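Local coordinates for protein 2-dehydropantoate 2-reductase (Geobacter metallireducens, PDB 3HN2) that probably catalyses the NADPH-dependent reduction of 2-dehydropantoate (ketopantoate) to pantoate, a step in the biosynthesis of pantothenate, at residues 158-163 with 173-178; 42-47 with 53-58; 229-234 with 283-288. All blocks are in the same frame, centred on the assembly; numbering follows the deposited sequence.

Interaction 1. Residues 158-163 with 173-178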
loop_
_atom_site.group_PDB
_atom_site.type_symbol
_atom_site.label_atom_id
_atom_site.label_comp_id
_atom_site.label_asym_id
_atom_site.label_seq_id
_atom_site.Cartn_x
_atom_site.Cartn_y
_atom_site.Cartn_z
ATOM N N ARG A 158 -27.266 -14.776 6.852
ATOM C CA ARG A 158 -26.245 -14.997 7.883
ATOM C C ARG A 158 -24.931 -14.243 7.623
ATOM O O ARG A 158 -24.419 -13.564 8.512
ATOM C CB ARG A 158 -26.008 -16.508 8.059
ATOM C CG ARG A 158 -24.579 -16.940 8.389
ATOM C CD ARG A 158 -24.500 -18.442 8.575
ATOM N NE ARG A 158 -23.205 -19.004 8.188
ATOM C CZ ARG A 158 -22.726 -20.152 8.661
ATOM N NH1 ARG A 158 -21.548 -20.612 8.268
ATOM N NH2 ARG A 158 -23.424 -20.844 9.547
ATOM N N ILE A 159 -24.418 -14.341 6.400
ATOM C CA ILE A 159 -23.142 -13.737 6.038
ATOM C C ILE A 159 -23.294 -12.234 5.775
ATOM O O ILE A 159 -22.401 -11.447 6.101
ATOM C CB ILE A 159 -22.484 -14.491 4.841
ATOM C CG1 ILE A 159 -22.195 -15.944 5.227
ATOM C CG2 ILE A 159 -21.185 -13.831 4.382
ATOM C CD1 ILE A 159 -21.361 -16.096 6.492
ATOM N N GLU A 160 -24.435 -11.840 5.214
ATOM C CA GLU A 160 -24.708 -10.426 4.953
ATOM C C GLU A 160 -25.079 -9.656 6.213
ATOM O O GLU A 160 -24.763 -8.475 6.313
ATOM C CB GLU A 160 -25.775 -10.242 3.868
ATOM C CG GLU A 160 -25.343 -10.675 2.459
ATOM C CD GLU A 160 -24.231 -9.809 1.853
ATOM O OE1 GLU A 160 -24.125 -8.610 2.197
ATOM O OE2 GLU A 160 -23.465 -10.334 1.015
ATOM N N GLU A 161 -25.745 -10.318 7.165
ATOM C CA GLU A 161 -26.058 -9.718 8.473
ATOM C C GLU A 161 -24.796 -9.412 9.272
ATOM O O GLU A 161 -24.733 -8.394 9.956
ATOM C CB GLU A 161 -26.986 -10.611 9.306
ATOM C CG GLU A 161 -28.478 -10.455 8.999
ATOM C CD GLU A 161 -29.347 -11.550 9.628
ATOM O OE1 GLU A 161 -28.804 -12.546 10.160
ATOM O OE2 GLU A 161 -30.590 -11.413 9.586
ATOM N N LEU A 162 -23.806 -10.302 9.190
ATOM C CA LEU A 162 -22.503 -10.075 9.816
ATOM C C LEU A 162 -21.708 -8.977 9.098
ATOM O O LEU A 162 -21.085 -8.135 9.747
ATOM C CB LEU A 162 -21.691 -11.373 9.871
ATOM C CG LEU A 162 -22.090 -12.431 10.902
ATOM C CD1 LEU A 162 -21.247 -13.687 10.730
ATOM C CD2 LEU A 162 -21.964 -11.897 12.322
ATOM N N ALA A 163 -21.747 -8.999 7.766
ATOM C CA ALA A 163 -21.123 -7.978 6.923
ATOM C C ALA A 163 -21.687 -6.593 7.210
ATOM O O ALA A 163 -20.929 -5.624 7.323
ATOM C CB ALA A 163 -21.301 -8.320 5.454
ATOM N N CYS A 173 -16.132 -4.055 5.073
ATOM C CA CYS A 173 -16.365 -5.496 5.149
ATOM C C CYS A 173 -17.029 -6.072 3.907
ATOM O O CYS A 173 -18.134 -5.675 3.540
ATOM C CB CYS A 173 -17.174 -5.825 6.394
ATOM S SG CYS A 173 -17.215 -7.575 6.786
ATOM N N ARG A 174 -16.339 -7.013 3.270
ATOM C CA ARG A 174 -16.790 -7.616 2.018
ATOM C C ARG A 174 -17.326 -9.040 2.270
ATOM O O ARG A 174 -17.334 -9.512 3.405
ATOM C CB ARG A 174 -15.635 -7.587 0.994
ATOM C CG ARG A 174 -16.022 -7.708 -0.488
ATOM C CD ARG A 174 -17.165 -6.777 -0.888
ATOM N NE ARG A 174 -18.087 -7.427 -1.820
ATOM C CZ ARG A 174 -19.296 -7.889 -1.496
ATOM N NH1 ARG A 174 -20.052 -8.470 -2.420
ATOM N NH2 ARG A 174 -19.759 -7.766 -0.257
ATOM N N THR A 175 -17.786 -9.707 1.219
ATOM C CA THR A 175 -18.324 -11.057 1.311
ATOM C C THR A 175 -17.949 -11.844 0.057
ATOM O O THR A 175 -17.990 -11.308 -1.053
ATOM C CB THR A 175 -19.860 -11.012 1.548
ATOM O OG1 THR A 175 -20.108 -10.947 2.956
ATOM C CG2 THR A 175 -20.586 -12.221 0.962
ATOM N N THR A 176 -17.557 -13.102 0.247
ATOM C CA THR A 176 -17.206 -13.974 -0.869
ATOM C C THR A 176 -17.904 -15.340 -0.768
ATOM O O THR A 176 -18.391 -15.712 0.300
ATOM C CB THR A 176 -15.664 -14.118 -1.008
ATOM O OG1 THR A 176 -15.336 -14.666 -2.292
ATOM C CG2 THR A 176 -15.076 -14.992 0.103
ATOM N N ASP A 177 -17.969 -16.059 -1.888
ATOM C CA ASP A 177 -18.528 -17.418 -1.933
ATOM C C ASP A 177 -17.416 -18.458 -1.832
ATOM O O ASP A 177 -17.668 -19.642 -1.576
ATOM C CB ASP A 177 -19.316 -17.644 -3.229
ATOM C CG ASP A 177 -20.545 -16.763 -3.339
ATOM O OD1 ASP A 177 -20.833 -15.997 -2.395
ATOM O OD2 ASP A 177 -21.228 -16.839 -4.383
ATOM N N ASP A 178 -16.185 -18.000 -2.045
ATOM C CA ASP A 178 -15.019 -18.864 -1.995
ATOM C C ASP A 178 -14.092 -18.398 -0.879
ATOM O O ASP A 178 -13.111 -17.675 -1.112
ATOM C CB ASP A 178 -14.314 -18.871 -3.350
ATOM C CG ASP A 178 -13.580 -20.169 -3.626
ATOM O OD1 ASP A 178 -13.470 -21.018 -2.705
ATOM O OD2 ASP A 178 -13.103 -20.326 -4.775
#
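At Thr-175 a chi1 of -88° carries CG2 round to the side away from its own backbone N, and at Ile-159 a chi1 of -62° does the same for that residue's CG2; both methyls are thereby delivered into the interface between helix and strand, where they meet at 3.8 Å. The two side chains slant across one another, and Ile-159 CG2 also lies 3.4 Å from Thr-175 OG1. A second neighbour of this hydroxyl is Ala-163 CB, at 3.8 Å, one helical turn further along, so OG1 fits against two hydrocarbon groups. Within its own strand OG1 makes one weak hydrogen bond, 3.2 Å, to Arg-174 O. Glu-160 closes the outer margin: its chain folds at the second torsion and lays OE2 3.4 Å from Thr-175 CG2. OE2 meets Thr-175 through its methyl, while OE1 has a long, weak ion pair with Arg-167 NH1. Replacing Thr-175 by a glycine would probably leave Ile-159 CG2, Ala-163 CB and the carboxylate of Glu-160 without their common partner and open a gap under the helix. At the other end of the contact Cys-173 SG approaches Ala-163 CA to 3.9 Å, while Cys-173 O accepts a hydrogen bond from Arg-167 NH2 of the same helix. All cross-segment evidence is thus of packing, and the strand is held instead by backbone bonds from Arg-174 to Ile-146 and Leu-148. The short helix and strand axes run nearly antiparallel, at 168° and 8.6 Å apart, as expected of a beta-alpha-beta crossover: strand 142-150, helix 157-168 and the parallel strand 173-175, which forms one edge of the large sheet of the Rossmann-type domain.

Interaction 2. Residues 42-47 with 53-58; sequences NGLKVF and FTLPHV
Three backbone hydrogen bonds join the strands. Val-46 and Phe-53 bond reciprocally, Val-46 N to Phe-53 O and Phe-53 N to Val-46 O, each at 2.9 Å; Leu-55 N adds a bond of 3.1 Å to Leu-44 O. Gly-43 CA makes a CA-H...O contact of 3.4 Å with Leu-55 O. A CB on Gly-43 would clash with the oxygens of Leu-55 and Pro-56. With segment axes at 163° this is an antiparallel beta hairpin, strands 44-48 and 53-55, and strand 44-48 also pairs with strand 137-140. Apolar contacts fall on both faces. On one, Val-46 CB lies over the face of the Phe-53 ring, 4.1 Å from its centroid and 28° off the normal, a CH-pi contact; chi1 of Phe-53 (79°), with CG between N and the carbonyl carbon, folds the ring alongside Val-46. Arg-23 adds a cation-pi contact to the Phe-53 ring, and helix 14-23 covers this face. Nearby, Leu-44 CD2 meets Val-58 CG2 at 3.8 Å, the two side chains crossing at about a right angle. On the other face, the extended methylenes of Lys-45 run beside Thr-54, CG 3.7 Å from CG2.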
loop_
_atom_site.group_PDB
_atom_site.type_symbol
_atom_site.label_atom_id
_atom_site.label_comp_id
_atom_site.label_asym_id
_atom_site.label_seq_id
_atom_site.Cartn_x
_atom_site.Cartn_y
_atom_site.Cartn_z
ATOM N N ASN A 42 -9.263 0.623 34.363
ATOM C CA ASN A 42 -9.302 1.826 33.526
ATOM C C ASN A 42 -10.169 1.743 32.271
ATOM O O ASN A 42 -10.759 2.742 31.852
ATOM C CB ASN A 42 -7.882 2.248 33.137
ATOM C CG ASN A 42 -7.257 3.194 34.142
ATOM O OD1 ASN A 42 -6.251 2.866 34.771
ATOM N ND2 ASN A 42 -7.849 4.378 34.299
ATOM N N GLY A 43 -10.243 0.555 31.677
ATOM C CA GLY A 43 -10.809 0.391 30.341
ATOM C C GLY A 43 -9.674 0.379 29.335
ATOM O O GLY A 43 -8.510 0.565 29.707
ATOM N N LEU A 44 -9.994 0.156 28.063
ATOM C CA LEU A 44 -8.958 0.127 27.028
ATOM C C LEU A 44 -8.963 1.361 26.124
ATOM O O LEU A 44 -10.017 1.921 25.814
ATOM C CB LEU A 44 -8.991 -1.181 26.222
ATOM C CG LEU A 44 -10.214 -1.611 25.407
ATOM C CD1 LEU A 44 -10.047 -1.257 23.944
ATOM C CD2 LEU A 44 -10.444 -3.101 25.562
ATOM N N LYS A 45 -7.765 1.774 25.720
ATOM C CA LYS A 45 -7.580 2.922 24.843
ATOM C C LYS A 45 -7.205 2.447 23.449
ATOM O O LYS A 45 -6.266 1.668 23.285
ATOM C CB LYS A 45 -6.479 3.843 25.379
ATOM C CG LYS A 45 -6.673 4.316 26.811
ATOM C CD LYS A 45 -5.872 5.582 27.064
ATOM C CE LYS A 45 -6.347 6.299 28.316
ATOM N NZ LYS A 45 -5.795 7.679 28.402
ATOM N N VAL A 46 -7.944 2.911 22.445
ATOM C CA VAL A 46 -7.621 2.596 21.056
ATOM C C VAL A 46 -7.031 3.823 20.379
ATOM O O VAL A 46 -7.674 4.867 20.289
ATOM C CB VAL A 46 -8.851 2.081 20.263
ATOM C CG1 VAL A 46 -8.503 1.857 18.796
ATOM C CG2 VAL A 46 -9.367 0.794 20.866
ATOM N N PHE A 47 -5.794 3.686 19.923
ATOM C CA PHE A 47 -5.142 4.727 19.149
ATOM C C PHE A 47 -5.176 4.322 17.683
ATOM O O PHE A 47 -4.743 3.231 17.325
ATOM C CB PHE A 47 -3.710 4.957 19.639
ATOM C CG PHE A 47 -3.617 5.251 21.111
ATOM C CD1 PHE A 47 -3.211 4.266 22.005
ATOM C CD2 PHE A 47 -3.954 6.507 21.607
ATOM C CE1 PHE A 47 -3.135 4.531 23.371
ATOM C CE2 PHE A 47 -3.879 6.782 22.971
ATOM C CZ PHE A 47 -3.468 5.792 23.853
ATOM N N PHE A 53 -9.832 6.829 20.199
ATOM C CA PHE A 53 -10.976 6.799 21.115
ATOM C C PHE A 53 -10.715 5.909 22.331
ATOM O O PHE A 53 -9.835 5.048 22.308
ATOM C CB PHE A 53 -12.289 6.432 20.393
ATOM C CG PHE A 53 -12.460 4.961 20.110
ATOM C CD1 PHE A 53 -11.878 4.381 18.989
ATOM C CD2 PHE A 53 -13.240 4.163 20.945
ATOM C CE1 PHE A 53 -12.053 3.023 18.717
ATOM C CE2 PHE A 53 -13.411 2.809 20.683
ATOM C CZ PHE A 53 -12.816 2.239 19.565
ATOM N N THR A 54 -11.478 6.132 23.394
ATOM C CA THR A 54 -11.271 5.425 24.653
ATOM C C THR A 54 -12.592 4.892 25.203
ATOM O O THR A 54 -13.569 5.633 25.321
ATOM C CB THR A 54 -10.608 6.341 25.712
ATOM O OG1 THR A 54 -11.313 7.586 25.776
ATOM C CG2 THR A 54 -9.154 6.621 25.362
ATOM N N LEU A 55 -12.621 3.601 25.518
ATOM C CA LEU A 55 -13.775 3.008 26.186
ATOM C C LEU A 55 -13.541 3.043 27.689
ATOM O O LEU A 55 -12.642 2.358 28.186
ATOM C CB LEU A 55 -14.004 1.566 25.725
ATOM C CG LEU A 55 -14.468 1.310 24.292
ATOM C CD1 LEU A 55 -14.295 -0.160 23.963
ATOM C CD2 LEU A 55 -15.912 1.748 24.073
ATOM N N PRO A 56 -14.346 3.844 28.418
ATOM C CA PRO A 56 -14.169 4.017 29.862
ATOM C C PRO A 56 -14.460 2.724 30.617
ATOM O O PRO A 56 -13.740 2.370 31.554
ATOM C CB PRO A 56 -15.207 5.090 30.223
ATOM C CG PRO A 56 -15.619 5.706 28.923
ATOM C CD PRO A 56 -15.487 4.626 27.912
ATOM N N HIS A 57 -15.508 2.028 30.184
ATOM C CA HIS A 57 -15.898 0.751 30.751
ATOM C C HIS A 57 -15.841 -0.337 29.677
ATOM O O HIS A 57 -16.270 -0.127 28.538
ATOM C CB HIS A 57 -17.303 0.852 31.358
ATOM C CG HIS A 57 -17.948 -0.473 31.625
ATOM N ND1 HIS A 57 -19.107 -0.876 30.997
ATOM C CD2 HIS A 57 -17.586 -1.494 32.438
ATOM C CE1 HIS A 57 -19.436 -2.084 31.419
ATOM N NE2 HIS A 57 -18.528 -2.483 32.291
ATOM N N VAL A 58 -15.291 -1.488 30.051
ATOM C CA VAL A 58 -15.250 -2.664 29.185
ATOM C C VAL A 58 -15.758 -3.886 29.959
ATOM O O VAL A 58 -15.307 -4.154 31.080
ATOM C CB VAL A 58 -13.818 -2.889 28.610
ATOM C CG1 VAL A 58 -13.581 -4.338 28.221
ATOM C CG2 VAL A 58 -13.573 -1.974 27.418
#

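Interaction 3. Residues 229-234 with 283-288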
loop_
_atom_site.group_PDB
_atom_site.type_symbol
_atom_site.label_atom_id
_atom_site.label_comp_id
_atom_site.label_asym_id
_atom_site.label_seq_id
_atom_site.Cartn_x
_atom_site.Cartn_y
_atom_site.Cartn_z
ATOM N N ASN A 229 -4.047 -23.637 -6.322
ATOM C CA ASN A 229 -4.832 -23.986 -7.503
ATOM C C ASN A 229 -5.204 -25.455 -7.619
ATOM O O ASN A 229 -6.179 -25.799 -8.290
ATOM C CB ASN A 229 -4.134 -23.500 -8.770
ATOM C CG ASN A 229 -4.262 -22.006 -8.955
ATOM O OD1 ASN A 229 -5.260 -21.404 -8.542
ATOM N ND2 ASN A 229 -3.253 -21.391 -9.581
ATOM N N ALA A 230 -4.444 -26.312 -6.950
ATOM C CA ALA A 230 -4.762 -27.730 -6.914
ATOM C C ALA A 230 -5.448 -28.133 -5.602
ATOM O O ALA A 230 -5.248 -29.242 -5.108
ATOM C CB ALA A 230 -3.509 -28.552 -7.152
ATOM N N GLN A 231 -6.273 -27.236 -5.058
ATOM C CA GLN A 231 -6.921 -27.461 -3.761
ATOM C C GLN A 231 -8.454 -27.551 -3.843
ATOM O O GLN A 231 -9.148 -27.518 -2.818
ATOM C CB GLN A 231 -6.501 -26.375 -2.764
ATOM C CG GLN A 231 -6.295 -26.874 -1.343
ATOM C CD GLN A 231 -5.144 -27.853 -1.233
ATOM O OE1 GLN A 231 -5.293 -28.939 -0.675
ATOM N NE2 GLN A 231 -3.990 -27.476 -1.771
ATOM N N GLY A 232 -8.974 -27.672 -5.061
ATOM C CA GLY A 232 -10.415 -27.767 -5.280
ATOM C C GLY A 232 -11.111 -26.425 -5.161
ATOM O O GLY A 232 -12.234 -26.337 -4.654
ATOM N N LEU A 233 -10.437 -25.380 -5.632
ATOM C CA LEU A 233 -10.986 -24.034 -5.621
ATOM C C LEU A 233 -11.990 -23.876 -6.751
ATOM O O LEU A 233 -11.803 -24.438 -7.834
ATOM C CB LEU A 233 -9.865 -23.002 -5.761
ATOM C CG LEU A 233 -9.257 -22.347 -4.512
ATOM C CD1 LEU A 233 -9.063 -23.314 -3.340
ATOM C CD2 LEU A 233 -7.942 -21.650 -4.870
ATOM N N ALA A 234 -13.054 -23.118 -6.485
ATOM C CA ALA A 234 -14.102 -22.844 -7.469
ATOM C C ALA A 234 -13.569 -22.032 -8.654
ATOM O O ALA A 234 -13.960 -22.264 -9.800
ATOM C CB ALA A 234 -15.273 -22.129 -6.812
ATOM N N ALA A 283 1.264 -31.016 -0.239
ATOM C CA ALA A 283 1.894 -32.337 -0.308
ATOM C C ALA A 283 0.850 -33.434 -0.441
ATOM O O ALA A 283 1.086 -34.443 -1.109
ATOM C CB ALA A 283 2.767 -32.580 0.913
ATOM N N ARG A 284 -0.301 -33.211 0.199
ATOM C CA ARG A 284 -1.489 -34.065 0.105
ATOM C C ARG A 284 -1.967 -34.217 -1.341
ATOM O O ARG A 284 -2.503 -35.255 -1.719
ATOM C CB ARG A 284 -2.607 -33.454 0.952
ATOM C CG ARG A 284 -3.787 -34.359 1.279
ATOM C CD ARG A 284 -5.067 -33.533 1.294
ATOM N NE ARG A 284 -5.820 -33.675 2.537
ATOM C CZ ARG A 284 -6.874 -32.935 2.875
ATOM N NH1 ARG A 284 -7.323 -31.983 2.063
ATOM N NH2 ARG A 284 -7.482 -33.145 4.035
ATOM N N GLU A 285 -1.780 -33.166 -2.136
ATOM C CA GLU A 285 -2.107 -33.187 -3.557
ATOM C C GLU A 285 -0.852 -33.376 -4.399
ATOM O O GLU A 285 -0.931 -33.475 -5.623
ATOM C CB GLU A 285 -2.833 -31.901 -3.967
ATOM C CG GLU A 285 -3.964 -31.472 -3.025
ATOM C CD GLU A 285 -5.125 -32.458 -2.971
ATOM O OE1 GLU A 285 -5.703 -32.612 -1.876
ATOM O OE2 GLU A 285 -5.461 -33.078 -4.008
ATOM N N GLY A 286 0.299 -33.422 -3.732
ATOM C CA GLY A 286 1.586 -33.646 -4.389
ATOM C C GLY A 286 2.059 -32.458 -5.199
ATOM O O GLY A 286 2.081 -32.516 -6.428
ATOM N N ILE A 287 2.416 -31.376 -4.507
ATOM C CA ILE A 287 2.943 -30.163 -5.145
ATOM C C ILE A 287 4.332 -29.839 -4.596
ATOM O O ILE A 287 4.542 -29.796 -3.384
ATOM C CB ILE A 287 1.959 -28.943 -5.015
ATOM C CG1 ILE A 287 0.895 -28.977 -6.117
ATOM C CG2 ILE A 287 2.683 -27.608 -5.133
ATOM C CD1 ILE A 287 -0.296 -29.846 -5.820
ATOM N N ALA A 288 5.279 -29.643 -5.508
ATOM C CA ALA A 288 6.638 -29.248 -5.161
ATOM C C ALA A 288 6.646 -27.818 -4.638
ATOM O O ALA A 288 6.338 -26.879 -5.371
ATOM C CB ALA A 288 7.546 -29.384 -6.369
#
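Ala-230 meets the other segment with both its methyl and its carbonyl: CB touches Ile-287 CD1 at 3.7 Å, and O lies 3.3 Å from Glu-285 CG. The contact belongs to the helical C-terminal domain of the ketopantoate reductase family and joins two chain turns, one leaving helix 211-229 and the other leaving helix 271-284. It is small, burying 160 Å² over both sides, and consists of packing alone. The closest CA atoms, those of Ala-230 and Glu-285, are still 6.9 Å apart, so the gap is bridged chiefly by side-chain atoms meeting a methyl and a carbonyl.

Glu-285 supplies one of these bridges. Its chi1 of -46° keeps CG beside the backbone N, and a bend at chi2 folds the chain over the carbonyl of Ala-230, so that the methylene rather than the carboxylate makes the nearest approach. The same CG is 3.7 Å from Gln-231 OE1. Beyond it the amide of Gln-231 and the carboxylate of Glu-285 stand almost perpendicular, their planes 86° apart, with the two OE1 atoms 3.9 Å from each other; two oxygens so placed would be expected to repel mildly rather than attract.

In the next shell, Gln-231 is fixed by its nitrogen: NE2 donates a hydrogen bond to Gly-227 O and a weak one to Tyr-281 O, which leaves OE1 facing Glu-285. Trp-184 of helix 179-200 packs on the same side chain, and Leu-233 rests on Lys-180 and Arg-181 of that helix. On the opposing segment helix 271-284 gives way at Gly-286, the first residue to leave helical geometry, with a phi of 72°. A weak backbone bond spans this turn, Gly-286 N to Ala-283 O, 2.9 Å long.

How the interactions relate
From the N terminus the contacts follow in series; none nests within or crosses another. Interaction 2 comes first, closing the short hairpin connection of the small sheet, five residues between its segments. Interaction 1 then closes a loop of nine residues, the end of helix 157-168 and the turn into strand 173-175, at an edge of the large sheet. Interaction 3 closes much the longest loop, 48 residues, between two helix ends of the C-terminal domain. Interactions 2 and 3 lie on opposite sides of the chain's centre, their centres about 45 Å apart. Interactions 1 and 3 touch: Asp-178 OD2 is 3.3 Å from Ala-234 N, a probable, weak hydrogen bond linking the end of segment 173-178 to loop 229-234.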